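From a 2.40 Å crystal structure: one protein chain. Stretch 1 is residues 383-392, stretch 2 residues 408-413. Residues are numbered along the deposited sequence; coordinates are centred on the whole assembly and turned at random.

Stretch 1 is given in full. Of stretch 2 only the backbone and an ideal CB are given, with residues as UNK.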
# COMPACT_ATOMS: atom_id res chain seq x y z
N SER A 383 -2.65 15.32 -17.27
CA SER A 383 -2.55 16.56 -16.52
C SER A 383 -1.41 17.43 -17.04
O SER A 383 -1.54 18.66 -17.09
CB SER A 383 -2.36 16.25 -15.04
OG SER A 383 -3.40 15.39 -14.59
N PHE A 384 -0.30 16.81 -17.46
CA PHE A 384 0.80 17.60 -17.99
C PHE A 384 0.37 18.34 -19.26
O PHE A 384 0.57 19.56 -19.38
CB PHE A 384 2.02 16.71 -18.26
CG PHE A 384 3.14 17.42 -18.98
CD1 PHE A 384 4.08 18.16 -18.27
CD2 PHE A 384 3.26 17.34 -20.36
CE1 PHE A 384 5.12 18.83 -18.94
CE2 PHE A 384 4.29 18.01 -21.04
CZ PHE A 384 5.22 18.76 -20.31
N ASP A 385 -0.24 17.62 -20.21
CA ASP A 385 -0.61 18.22 -21.49
C ASP A 385 -1.62 19.35 -21.31
O ASP A 385 -1.60 20.33 -22.06
CB ASP A 385 -1.20 17.18 -22.46
CG ASP A 385 -0.15 16.24 -23.06
OD1 ASP A 385 1.05 16.34 -22.73
OD2 ASP A 385 -0.54 15.37 -23.86
N ILE A 386 -2.57 19.20 -20.38
CA ILE A 386 -3.49 20.31 -20.13
C ILE A 386 -2.71 21.56 -19.77
O ILE A 386 -2.93 22.64 -20.34
CB ILE A 386 -4.49 19.95 -19.01
CG1 ILE A 386 -5.59 19.02 -19.51
CG2 ILE A 386 -5.14 21.22 -18.50
CD1 ILE A 386 -6.58 18.68 -18.41
N ASN A 387 -1.77 21.44 -18.84
CA ASN A 387 -1.03 22.60 -18.38
C ASN A 387 -0.05 23.09 -19.44
O ASN A 387 0.12 24.30 -19.64
CB ASN A 387 -0.32 22.28 -17.07
CG ASN A 387 -1.27 22.30 -15.88
OD1 ASN A 387 -2.09 23.20 -15.75
ND2 ASN A 387 -1.18 21.29 -15.03
N ASN A 388 0.59 22.15 -20.14
CA ASN A 388 1.52 22.51 -21.20
C ASN A 388 0.82 23.28 -22.33
O ASN A 388 1.38 24.25 -22.87
CB ASN A 388 2.18 21.23 -21.72
CG ASN A 388 3.31 21.50 -22.68
OD1 ASN A 388 4.33 22.06 -22.30
ND2 ASN A 388 3.14 21.07 -23.92
N LYS A 389 -0.39 22.87 -22.69
CA LYS A 389 -1.14 23.58 -23.73
C LYS A 389 -1.53 24.97 -23.25
O LYS A 389 -1.50 25.93 -24.02
CB LYS A 389 -2.38 22.76 -24.13
CG LYS A 389 -3.65 23.56 -24.43
CD LYS A 389 -3.70 23.98 -25.90
CE LYS A 389 -5.13 24.22 -26.40
NZ LYS A 389 -5.90 25.16 -25.53
N ALA A 390 -1.86 25.10 -21.96
CA ALA A 390 -2.20 26.40 -21.40
C ALA A 390 -0.99 27.32 -21.40
O ALA A 390 -1.12 28.53 -21.63
CB ALA A 390 -2.75 26.23 -19.99
N ALA A 391 0.20 26.78 -21.15
CA ALA A 391 1.40 27.61 -21.13
C ALA A 391 1.76 28.10 -22.53
O ALA A 391 2.15 29.25 -22.71
CB ALA A 391 2.56 26.84 -20.51
N ILE A 392 1.63 27.23 -23.53
CA ILE A 392 1.91 27.63 -24.91
C ILE A 392 0.91 28.68 -25.37
O ILE A 392 1.27 29.64 -26.07
CB ILE A 392 1.91 26.40 -25.83
CG1 ILE A 392 3.02 25.42 -25.42
CG2 ILE A 392 2.07 26.80 -27.29
CD1 ILE A 392 2.88 24.06 -26.03
N UNK A 408 3.59 30.13 -15.39
CA UNK A 408 3.69 28.71 -15.05
C UNK A 408 4.12 27.86 -16.24
O UNK A 408 3.64 28.06 -17.35
CB UNK A 408 2.35 28.20 -14.51
N UNK A 409 5.02 26.91 -15.99
CA UNK A 409 5.39 25.92 -16.99
C UNK A 409 5.50 24.57 -16.28
O UNK A 409 6.22 24.45 -15.28
CB UNK A 409 6.70 26.29 -17.69
N UNK A 410 4.78 23.53 -16.72
CA UNK A 410 4.69 22.32 -15.91
C UNK A 410 5.94 21.47 -16.02
O UNK A 410 6.67 21.51 -17.01
CB UNK A 410 3.47 21.50 -16.32
N UNK A 411 6.20 20.72 -14.96
CA UNK A 411 7.28 19.75 -14.95
C UNK A 411 6.72 18.34 -14.89
O UNK A 411 5.70 18.09 -14.24
CB UNK A 411 8.22 20.00 -13.77
N UNK A 412 7.36 17.42 -15.61
CA UNK A 412 6.96 16.02 -15.64
C UNK A 412 8.02 15.16 -14.96
O UNK A 412 9.21 15.30 -15.25
CB UNK A 412 6.73 15.55 -17.08
N UNK A 413 7.58 14.26 -14.07
CA UNK A 413 8.49 13.34 -13.39
C UNK A 413 9.26 12.49 -14.39
O UNK A 413 8.79 12.19 -15.48
CB UNK A 413 7.72 12.44 -12.42

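Stretch 1 is a continuous helix, its backbone amides from Asn387 to Ile392 paired i to i-4, so it offers stretch 2 mainly side-chain surface: the Phe384 ring, the Asn387 and Asn388 side chains and the Ala391 methyl. No hydrogen bond crosses between the stretches, and the contact must be judged by packing.

At position 408 CA-to-CB points sideways, and the ideal CB has nothing of stretch 1 within 5.5 Å. The backbone makes the contact, with O of 408 lying 3.6 Å from Ala391 CB. Many side chains would suit, small or polar ones included. The deposited residue is Ser408, poorly ordered, whose OG, its nearest side-chain atom, lies 5.6 Å from Ala391 CB.

Position 409 has extended angles (phi -138°, psi 125°) and again a sideways CB, 5.0 Å from Ala391 CB. A short side chain would gain little here; a longer aliphatic one could bring its end nearer to the helix, while a polar one could remain in open space. It is Ile409. With chi1 at 169° and chi2 at 71°, its CD1 ends 4.4 Å from Ala391 CB and 4.3 Å from Asn388 OD1, the latter a simple van der Waals approach.

Position 410 faces the helix squarely. Its ideal CB is 3.9 Å from both Phe384 CD1 and Asn387 CB, and 4.8 Å from Asn388 N. That amide is already bonded to Phe384 O (N to O, 2.7 Å), so a donor-seeking group has little to gain from it; a compact apolar residue such as alanine, valine or proline suits the site, and phi of -78° with psi of 152° admits proline without requiring it. Pro410 is deposited. Its CG packs 3.7 Å from Phe384 CE1 and 3.6 Å from Asn388 N, its CB 3.9 Å from Asn387 CB, while its carbonyl O sits at the edge of the phenyl ring, near the ring plane, 3.6 Å from Phe384 CE1.

At 411 CB points away and finds no neighbour within 5.5 Å, so a long polar or charged chain is readily accommodated. The side chain of Lys411 comes nearest to stretch 1 at its CB, 6.1 Å from Phe384 CE1; the backbone C of Lys411 lies 4.3 Å from Phe384 CD1.

Position 412 turns back, its ideal CB 3.9 Å from Phe384 CD1. Leucine, isoleucine or methionine could cover the ring. Met412 brings CE to 3.5 Å from Phe384 CB, with SD 5.2 Å from the ring centroid in an oblique sulfur-aromatic contact, 39° off the normal.

Position 413 is out of reach and stretch 1 sets no preference; it is Ala413.

Stretch 2 408-413: SIPKMA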
# COMPACT_ATOMS: atom_id res chain seq x y z
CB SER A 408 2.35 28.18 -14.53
OG SER A 408 1.29 28.67 -15.33
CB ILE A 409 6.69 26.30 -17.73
CG1 ILE A 409 7.24 25.15 -18.59
CG2 ILE A 409 7.77 26.82 -16.76
CD1 ILE A 409 6.44 24.82 -19.85
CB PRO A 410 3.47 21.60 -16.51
CG PRO A 410 3.49 22.00 -17.95
CD PRO A 410 4.02 23.41 -17.98
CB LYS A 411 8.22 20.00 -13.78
CG LYS A 411 9.19 21.12 -14.08
CD LYS A 411 9.70 21.78 -12.80
CE LYS A 411 9.77 23.30 -12.94
NZ LYS A 411 10.29 23.76 -14.28
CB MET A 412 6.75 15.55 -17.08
CG MET A 412 6.38 14.05 -17.19
SD MET A 412 4.63 13.72 -16.92
CE MET A 412 4.02 13.89 -18.59
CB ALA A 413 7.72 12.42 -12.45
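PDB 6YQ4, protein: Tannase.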